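Local structure of glycoside Hydrolase (Bacteroides uniformis, 5T9X) at residues His207-His219 / Ser237-Asn249. The protein probably hydrolyses glycosidic bonds of agarose or related galactans, as a family 16 glycoside hydrolase of a gut bacterium. Residues are numbered along the deposited sequence; the frame is centred on the assembly and turned at random.
Sequences HKFYGPDRIHLSH and SWYKDVNGTIWRN
Trp-238 lies between two flat rings of the segment 207-219. The Tyr-210 ring stacks face to face over its pyrrole ring, centroids 3.8 Å apart and planes only 12° from parallel; on the opposite face His-216 makes an offset stack with the benzene ring. Indole suits the middle of such a sandwich because it is wide and flat, with a broad face for each ring. His-216 is the non-hydrogen-bonded antiparallel partner of Trp-238, and its CG, anti to the backbone N (chi1 -165°), sets the imidazole across the indole while ND1 bonds to Glu-194, which would fix the ring's rotation. Next to this cluster, Arg-214 bends at chi2, and its NH1 donates to Trp-238 O (3.0 Å) at the edge of the guanidinium; Tyr-210 CE1 covers one face of that group and Lys-240 CE the other.

The hairpin of strands 215-224 and 227-239, part of a curved sheet consistent with the beta-jelly-roll sandwich of family 16, is joined by backbone bonds, among them the reciprocal pair Ile-215 N to Tyr-239 O (3.0 Å) and Tyr-239 N to Ile-215 O (2.8 Å). Here the aliphatic Ile-215 lies over the Trp-247 indole, CG1 3.6 Å from the five-membered centroid, while the indole's other face meets Thr-245 O. At the ring edge NE1 donates weakly to Asp-213 O, and the backbone N of Trp-247 reaches Pro-212 O (3.3 Å) almost in line with the carbonyl; a water links this same oxygen to Arg-248 N.

Main-chain carbonyls and water thus hold the turn 211-214 against the loop after strand 227-239, while Trp-238 gives both faces to rings. Lys-240 NZ sits 3.5 Å from Arg-214 NH2, a proximity of like charges that Asp-213 nearby may partly offset.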
ATOM      1  N   HIS A 207      -8.963  22.605   4.651  1.00 76.94           N
ATOM      2  CA  HIS A 207      -9.523  21.248   4.547  1.00 71.20           C
ATOM      3  C   HIS A 207      -9.643  20.498   5.911  1.00 63.26           C
ATOM      4  O   HIS A 207      -8.864  20.713   6.856  1.00 52.62           O
ATOM      5  CB  HIS A 207      -8.647  20.393   3.582  1.00 76.57           C
ATOM      6  CG  HIS A 207      -8.652  20.837   2.141  1.00 75.11           C
ATOM      7  ND1 HIS A 207      -9.662  20.509   1.259  1.00 74.60           N
ATOM      8  CD2 HIS A 207      -7.734  21.529   1.418  1.00 80.06           C
ATOM      9  CE1 HIS A 207      -9.385  21.009   0.064  1.00 75.24           C
ATOM     10  NE2 HIS A 207      -8.223  21.636   0.133  1.00 77.25           N
ATOM     11  N   LYS A 208     -10.640  19.616   5.990  1.00 62.50           N
ATOM     12  CA  LYS A 208     -10.576  18.440   6.867  1.00 59.28           C
ATOM     13  C   LYS A 208      -9.981  17.294   6.001  1.00 48.40           C
ATOM     14  O   LYS A 208     -10.221  17.226   4.785  1.00 44.67           O
ATOM     15  CB  LYS A 208     -11.965  18.091   7.414  1.00 61.89           C
ATOM     16  N   PHE A 209      -9.151  16.448   6.609  1.00 39.85           N
ATOM     17  CA  PHE A 209      -8.625  15.253   5.943  1.00 35.75           C
ATOM     18  C   PHE A 209      -9.173  13.975   6.587  1.00 32.75           C
ATOM     19  O   PHE A 209      -9.605  13.969   7.741  1.00 31.62           O
ATOM     20  CB  PHE A 209      -7.103  15.250   5.962  1.00 35.58           C
ATOM     21  CG  PHE A 209      -6.486  16.295   5.080  1.00 36.08           C
ATOM     22  CD1 PHE A 209      -6.012  15.972   3.824  1.00 36.09           C
ATOM     23  CD2 PHE A 209      -6.391  17.617   5.507  1.00 37.62           C
ATOM     24  CE1 PHE A 209      -5.448  16.947   3.003  1.00 38.06           C
ATOM     25  CE2 PHE A 209      -5.825  18.599   4.701  1.00 37.41           C
ATOM     26  CZ  PHE A 209      -5.349  18.265   3.444  1.00 38.26           C
ATOM     27  N   TYR A 210      -9.172  12.890   5.822  1.00 30.87           N
ATOM     28  CA  TYR A 210      -9.608  11.587   6.340  1.00 29.52           C
ATOM     29  C   TYR A 210      -8.625  11.114   7.423  1.00 29.04           C
ATOM     30  O   TYR A 210      -7.395  11.244   7.289  1.00 26.73           O
ATOM     31  CB  TYR A 210      -9.776  10.551   5.202  1.00 27.80           C
ATOM     32  CG  TYR A 210     -11.051  10.725   4.357  1.00 26.55           C
ATOM     33  CD1 TYR A 210     -12.310  10.433   4.885  1.00 28.28           C
ATOM     34  CD2 TYR A 210     -10.997  11.156   3.045  1.00 25.50           C
ATOM     35  CE1 TYR A 210     -13.475  10.563   4.121  1.00 27.19           C
ATOM     36  CE2 TYR A 210     -12.147  11.299   2.276  1.00 25.65           C
ATOM     37  CZ  TYR A 210     -13.392  11.003   2.813  1.00 26.32           C
ATOM     38  OH  TYR A 210     -14.554  11.155   2.061  1.00 24.69           O
ATOM     39  N   GLY A 211      -9.199  10.596   8.504  1.00 29.79           N
ATOM     40  CA  GLY A 211      -8.463  10.319   9.738  1.00 29.11           C
ATOM     41  C   GLY A 211      -8.073   8.867   9.961  1.00 28.69           C
ATOM     42  O   GLY A 211      -8.175   8.041   9.056  1.00 27.79           O
ATOM     43  N   PRO A 212      -7.642   8.544  11.192  1.00 26.72           N
ATOM     44  CA  PRO A 212      -7.085   7.244  11.513  1.00 25.50           C
ATOM     45  C   PRO A 212      -8.114   6.143  11.748  1.00 25.99           C
ATOM     46  O   PRO A 212      -7.733   5.022  12.105  1.00 24.65           O
ATOM     47  CB  PRO A 212      -6.293   7.534  12.793  1.00 25.72           C
ATOM     48  CG  PRO A 212      -7.070   8.611  13.465  1.00 25.37           C
ATOM     49  CD  PRO A 212      -7.571   9.471  12.343  1.00 25.84           C
ATOM     50  N   ASP A 213      -9.396   6.469  11.588  1.00 26.22           N
ATOM     51  CA  ASP A 213     -10.480   5.481  11.513  1.00 26.77           C
ATOM     52  C   ASP A 213     -10.761   4.982  10.072  1.00 25.41           C
ATOM     53  O   ASP A 213     -11.705   4.185   9.864  1.00 24.17           O
ATOM     54  CB  ASP A 213     -11.769   6.050  12.139  1.00 27.92           C
ATOM     55  CG  ASP A 213     -12.346   7.247  11.362  1.00 33.21           C
ATOM     56  OD1 ASP A 213     -11.585   8.062  10.750  1.00 34.98           O
ATOM     57  OD2 ASP A 213     -13.588   7.403  11.394  1.00 39.81           O
ATOM     58  N   ARG A 214      -9.956   5.429   9.098  1.00 24.78           N
ATOM     59  CA  ARG A 214     -10.173   5.093   7.679  1.00 25.12           C
ATOM     60  C   ARG A 214      -9.016   4.351   7.057  1.00 24.30           C
ATOM     61  O   ARG A 214      -7.835   4.623   7.338  1.00 22.32           O
ATOM     62  CB  ARG A 214     -10.399   6.336   6.810  1.00 25.77           C
ATOM     63  CG  ARG A 214     -11.504   7.252   7.268  1.00 27.52           C
ATOM     64  CD  ARG A 214     -12.873   6.857   6.780  1.00 28.34           C
ATOM     65  NE  ARG A 214     -13.835   7.828   7.286  1.00 29.80           N
ATOM     66  CZ  ARG A 214     -14.990   8.157   6.711  1.00 32.89           C
ATOM     67  NH1 ARG A 214     -15.401   7.587   5.578  1.00 34.59           N
ATOM     68  NH2 ARG A 214     -15.766   9.080   7.292  1.00 35.97           N
ATOM     69  N   ILE A 215      -9.386   3.443   6.163  1.00 24.64           N
ATOM     70  CA  ILE A 215      -8.463   2.872   5.185  1.00 24.95           C
ATOM     71  C   ILE A 215      -9.030   3.211   3.804  1.00 22.68           C
ATOM     72  O   ILE A 215     -10.208   3.013   3.560  1.00 21.72           O
ATOM     73  CB  ILE A 215      -8.364   1.351   5.324  1.00 27.00           C
ATOM     74  CG1 ILE A 215      -8.068   0.953   6.766  1.00 28.08           C
ATOM     75  CG2 ILE A 215      -7.258   0.802   4.413  1.00 29.51           C
ATOM     76  CD1 ILE A 215      -8.304  -0.524   7.006  1.00 29.26           C
ATOM     77  N   HIS A 216      -8.183   3.729   2.920  1.00 22.01           N
ATOM     78  CA  HIS A 216      -8.545   3.963   1.520  1.00 21.77           C
ATOM     79  C   HIS A 216      -8.375   2.686   0.717  1.00 19.65           C
ATOM     80  O   HIS A 216      -7.270   2.191   0.587  1.00 19.79           O
ATOM     81  CB  HIS A 216      -7.656   5.061   0.934  1.00 23.01           C
ATOM     82  CG  HIS A 216      -8.150   5.621  -0.359  1.00 23.67           C
ATOM     83  ND1 HIS A 216      -7.296   6.041  -1.356  1.00 24.87           N
ATOM     84  CD2 HIS A 216      -9.402   5.839  -0.820  1.00 23.10           C
ATOM     85  CE1 HIS A 216      -8.002   6.492  -2.380  1.00 23.64           C
ATOM     86  NE2 HIS A 216      -9.281   6.381  -2.079  1.00 23.03           N
ATOM     87  N   LEU A 217      -9.483   2.174   0.203  1.00 18.53           N
ATOM     88  CA  LEU A 217      -9.538   0.995  -0.633  1.00 18.78           C
ATOM     89  C   LEU A 217      -9.881   1.464  -2.049  1.00 20.70           C
ATOM     90  O   LEU A 217     -11.009   1.875  -2.325  1.00 21.95           O
ATOM     91  CB  LEU A 217     -10.634   0.077  -0.145  1.00 17.25           C
ATOM     92  CG  LEU A 217     -10.580  -0.307   1.323  1.00 17.31           C
ATOM     93  CD1 LEU A 217     -11.871  -0.993   1.708  1.00 17.19           C
ATOM     94  CD2 LEU A 217      -9.391  -1.221   1.627  1.00 17.29           C
ATOM     95  N   SER A 218      -8.917   1.399  -2.947  1.00 21.26           N
ATOM     96  CA  SER A 218      -9.075   2.011  -4.237  1.00 22.37           C
ATOM     97  C   SER A 218      -8.266   1.326  -5.325  1.00 21.23           C
ATOM     98  O   SER A 218      -7.587   0.342  -5.093  1.00 20.78           O
ATOM     99  CB  SER A 218      -8.650   3.481  -4.141  1.00 24.37           C
ATOM    100  OG  SER A 218      -9.331   4.259  -5.119  1.00 26.05           O
ATOM    101  N   HIS A 219      -8.395   1.863  -6.523  1.00 20.67           N
ATOM    102  CA  HIS A 219      -7.559   1.491  -7.648  1.00 21.19           C
ATOM    103  C   HIS A 219      -7.496   2.702  -8.569  1.00 21.84           C
ATOM    104  O   HIS A 219      -8.333   3.602  -8.437  1.00 22.86           O
ATOM    105  CB  HIS A 219      -8.148   0.251  -8.357  1.00 19.44           C
ATOM    106  CG  HIS A 219      -9.315   0.544  -9.226  1.00 17.98           C
ATOM    107  ND1 HIS A 219     -10.602   0.572  -8.752  1.00 17.91           N
ATOM    108  CD2 HIS A 219      -9.397   0.788 -10.554  1.00 18.21           C
ATOM    109  CE1 HIS A 219     -11.431   0.835  -9.750  1.00 18.09           C
ATOM    110  NE2 HIS A 219     -10.723   0.970 -10.855  1.00 17.90           N
ATOM    111  N   SER A 237     -15.164   4.034  -0.631  1.00 24.22           N
ATOM    112  CA  SER A 237     -13.744   3.964  -0.905  1.00 23.28           C
ATOM    113  C   SER A 237     -12.913   4.348   0.289  1.00 22.04           C
ATOM    114  O   SER A 237     -11.770   3.937   0.369  1.00 22.32           O
ATOM    115  CB  SER A 237     -13.363   4.815  -2.115  1.00 23.86           C
ATOM    116  OG  SER A 237     -13.702   6.173  -1.951  1.00 25.17           O
ATOM    117  N   TRP A 238     -13.462   5.142   1.209  1.00 21.81           N
ATOM    118  CA  TRP A 238     -12.780   5.420   2.479  1.00 21.91           C
ATOM    119  C   TRP A 238     -13.460   4.633   3.593  1.00 22.11           C
ATOM    120  O   TRP A 238     -14.431   5.096   4.179  1.00 22.00           O
ATOM    121  CB  TRP A 238     -12.708   6.917   2.779  1.00 21.47           C
ATOM    122  CG  TRP A 238     -11.781   7.641   1.865  1.00 20.23           C
ATOM    123  CD1 TRP A 238     -12.092   8.133   0.653  1.00 20.90           C
ATOM    124  CD2 TRP A 238     -10.399   7.913   2.071  1.00 18.92           C
ATOM    125  NE1 TRP A 238     -10.990   8.733   0.084  1.00 21.01           N
ATOM    126  CE2 TRP A 238      -9.936   8.599   0.931  1.00 19.99           C
ATOM    127  CE3 TRP A 238      -9.509   7.646   3.101  1.00 18.71           C
ATOM    128  CZ2 TRP A 238      -8.628   9.037   0.790  1.00 20.12           C
ATOM    129  CZ3 TRP A 238      -8.203   8.072   2.975  1.00 19.65           C
ATOM    130  CH2 TRP A 238      -7.771   8.771   1.819  1.00 20.01           C
ATOM    131  N   TYR A 239     -12.913   3.437   3.853  1.00 21.79           N
ATOM    132  CA  TYR A 239     -13.525   2.447   4.708  1.00 21.67           C
ATOM    133  C   TYR A 239     -13.387   2.777   6.177  1.00 22.30           C
ATOM    134  O   TYR A 239     -12.305   2.985   6.677  1.00 21.66           O
ATOM    135  CB  TYR A 239     -12.936   1.042   4.467  1.00 21.07           C
ATOM    136  CG  TYR A 239     -13.618   0.010   5.318  1.00 19.99           C
ATOM    137  CD1 TYR A 239     -14.966  -0.283   5.116  1.00 20.75           C
ATOM    138  CD2 TYR A 239     -12.957  -0.609   6.370  1.00 20.35           C
ATOM    139  CE1 TYR A 239     -15.641  -1.188   5.924  1.00 20.94           C
ATOM    140  CE2 TYR A 239     -13.608  -1.523   7.191  1.00 22.08           C
ATOM    141  CZ  TYR A 239     -14.963  -1.809   6.966  1.00 22.62           C
ATOM    142  OH  TYR A 239     -15.633  -2.720   7.759  1.00 23.92           O
ATOM    143  N   LYS A 240     -14.520   2.761   6.850  1.00 25.81           N
ATOM    144  CA  LYS A 240     -14.641   2.963   8.287  1.00 29.40           C
ATOM    145  C   LYS A 240     -15.492   1.799   8.739  1.00 27.41           C
ATOM    146  O   LYS A 240     -16.476   1.508   8.070  1.00 25.00           O
ATOM    147  CB  LYS A 240     -15.412   4.259   8.490  1.00 33.09           C
ATOM    148  CG  LYS A 240     -15.357   4.890   9.851  1.00 37.36           C
ATOM    149  CD  LYS A 240     -16.619   5.729  10.119  1.00 43.14           C
ATOM    150  CE  LYS A 240     -16.884   6.781   9.039  1.00 46.76           C
ATOM    151  NZ  LYS A 240     -18.261   7.365   8.962  1.00 50.60           N
ATOM    152  N   ASP A 241     -15.117   1.101   9.808  1.00 29.02           N
ATOM    153  CA  ASP A 241     -16.041   0.088  10.384  1.00 32.65           C
ATOM    154  C   ASP A 241     -17.009   0.697  11.398  1.00 33.82           C
ATOM    155  O   ASP A 241     -16.847   1.850  11.847  1.00 34.21           O
ATOM    156  CB  ASP A 241     -15.342  -1.203  10.902  1.00 32.82           C
ATOM    157  CG  ASP A 241     -14.556  -1.032  12.221  1.00 34.35           C
ATOM    158  OD1 ASP A 241     -14.531   0.070  12.863  1.00 34.83           O
ATOM    159  OD2 ASP A 241     -13.915  -2.059  12.589  1.00 32.02           O
ATOM    160  N   VAL A 242     -18.023  -0.088  11.719  1.00 36.33           N
ATOM    161  CA  VAL A 242     -19.103   0.361  12.588  1.00 40.16           C
ATOM    162  C   VAL A 242     -18.666   0.738  14.022  1.00 38.47           C
ATOM    163  O   VAL A 242     -19.257   1.621  14.614  1.00 37.31           O
ATOM    164  CB  VAL A 242     -20.274  -0.648  12.576  1.00 43.34           C
ATOM    165  CG1 VAL A 242     -19.800  -2.055  12.961  1.00 45.50           C
ATOM    166  CG2 VAL A 242     -21.400  -0.147  13.475  1.00 45.87           C
ATOM    167  N   ASN A 243     -17.595   0.123  14.523  1.00 41.42           N
ATOM    168  CA  ASN A 243     -17.059   0.377  15.880  1.00 42.71           C
ATOM    169  C   ASN A 243     -16.127   1.560  15.982  1.00 39.56           C
ATOM    170  O   ASN A 243     -15.716   1.889  17.068  1.00 41.79           O
ATOM    171  CB  ASN A 243     -16.271  -0.835  16.390  1.00 48.98           C
ATOM    172  CG  ASN A 243     -17.041  -2.133  16.239  1.00 59.08           C
ATOM    173  OD1 ASN A 243     -16.920  -2.828  15.211  1.00 64.95           O
ATOM    174  ND2 ASN A 243     -17.876  -2.451  17.238  1.00 61.14           N
ATOM    175  N   GLY A 244     -15.760   2.167  14.858  1.00 40.08           N
ATOM    176  CA  GLY A 244     -14.754   3.220  14.835  1.00 38.31           C
ATOM    177  C   GLY A 244     -13.339   2.733  15.117  1.00 34.59           C
ATOM    178  O   GLY A 244     -12.564   3.456  15.730  1.00 35.54           O
ATOM    179  N   THR A 245     -12.985   1.532  14.661  1.00 29.81           N
ATOM    180  CA  THR A 245     -11.635   1.019  14.858  1.00 27.77           C
ATOM    181  C   THR A 245     -10.554   1.986  14.344  1.00 27.52           C
ATOM    182  O   THR A 245     -10.588   2.441  13.185  1.00 27.40           O
ATOM    183  CB  THR A 245     -11.437  -0.317  14.140  1.00 27.21           C
ATOM    184  OG1 THR A 245     -12.429  -1.223  14.593  1.00 27.68           O
ATOM    185  CG2 THR A 245     -10.068  -0.911  14.433  1.00 28.10           C
ATOM    186  N   ILE A 246      -9.611   2.281  15.229  1.00 25.49           N
ATOM    187  CA  ILE A 246      -8.444   3.072  14.933  1.00 25.78           C
ATOM    188  C   ILE A 246      -7.359   2.088  14.512  1.00 25.67           C
ATOM    189  O   ILE A 246      -6.711   1.483  15.380  1.00 26.17           O
ATOM    190  CB  ILE A 246      -7.973   3.867  16.188  1.00 27.65           C
ATOM    191  CG1 ILE A 246      -9.143   4.668  16.827  1.00 29.28           C
ATOM    192  CG2 ILE A 246      -6.760   4.752  15.876  1.00 27.82           C
ATOM    193  CD1 ILE A 246      -9.934   5.544  15.871  1.00 30.68           C
ATOM    194  N   TRP A 247      -7.125   1.985  13.198  1.00 23.86           N
ATOM    195  CA  TRP A 247      -6.304   0.915  12.600  1.00 23.91           C
ATOM    196  C   TRP A 247      -4.808   0.906  13.040  1.00 24.87           C
ATOM    197  O   TRP A 247      -4.209  -0.154  13.190  1.00 25.64           O
ATOM    198  CB  TRP A 247      -6.441   0.939  11.051  1.00 22.88           C
ATOM    199  CG  TRP A 247      -7.890   0.919  10.595  1.00 22.56           C
ATOM    200  CD1 TRP A 247      -8.621   1.985  10.148  1.00 21.85           C
ATOM    201  CD2 TRP A 247      -8.792  -0.202  10.608  1.00 21.53           C
ATOM    202  NE1 TRP A 247      -9.906   1.597   9.861  1.00 21.49           N
ATOM    203  CE2 TRP A 247     -10.044   0.263  10.142  1.00 21.51           C
ATOM    204  CE3 TRP A 247      -8.656  -1.545  10.940  1.00 21.13           C
ATOM    205  CZ2 TRP A 247     -11.157  -0.575  10.007  1.00 20.95           C
ATOM    206  CZ3 TRP A 247      -9.754  -2.381  10.805  1.00 21.44           C
ATOM    207  CH2 TRP A 247     -10.991  -1.891  10.343  1.00 21.33           C
ATOM    208  N   ARG A 248      -4.228   2.088  13.206  1.00 25.38           N
ATOM    209  CA  ARG A 248      -2.937   2.331  13.885  1.00 26.94           C
ATOM    210  C   ARG A 248      -2.618   1.450  15.120  1.00 26.34           C
ATOM    211  O   ARG A 248      -1.464   1.105  15.386  1.00 24.94           O
ATOM    212  CB  ARG A 248      -2.956   3.807  14.341  1.00 29.41           C
ATOM    213  CG  ARG A 248      -2.034   4.173  15.502  1.00 32.89           C
ATOM    214  CD  ARG A 248      -2.753   4.970  16.557  1.00 33.92           C
ATOM    215  NE  ARG A 248      -3.102   6.251  16.002  1.00 37.31           N
ATOM    216  CZ  ARG A 248      -3.896   7.148  16.570  1.00 36.55           C
ATOM    217  NH1 ARG A 248      -4.469   6.939  17.741  1.00 32.71           N
ATOM    218  NH2 ARG A 248      -4.110   8.282  15.922  1.00 41.38           N
ATOM    219  N   ASN A 249      -3.635   1.147  15.907  1.00 26.52           N
ATOM    220  CA  ASN A 249      -3.425   0.519  17.207  1.00 29.56           C
ATOM    221  C   ASN A 249      -3.061  -0.945  17.180  1.00 30.45           C
ATOM    222  O   ASN A 249      -2.650  -1.464  18.188  1.00 33.65           O
ATOM    223  CB  ASN A 249      -4.661   0.727  18.109  1.00 27.85           C
ATOM    224  CG  ASN A 249      -4.852   2.187  18.512  1.00 26.21           C
ATOM    225  OD1 ASN A 249      -3.927   2.995  18.482  1.00 23.76           O
ATOM    226  ND2 ASN A 249      -6.066   2.523  18.888  1.00 27.29           N
TER
HETATM  227  O   HOH W   1      -5.011   4.368  11.778  1.00 19.96           O
HETATM  228  O   HOH W   2     -12.772   2.354  11.629  1.00 13.25           O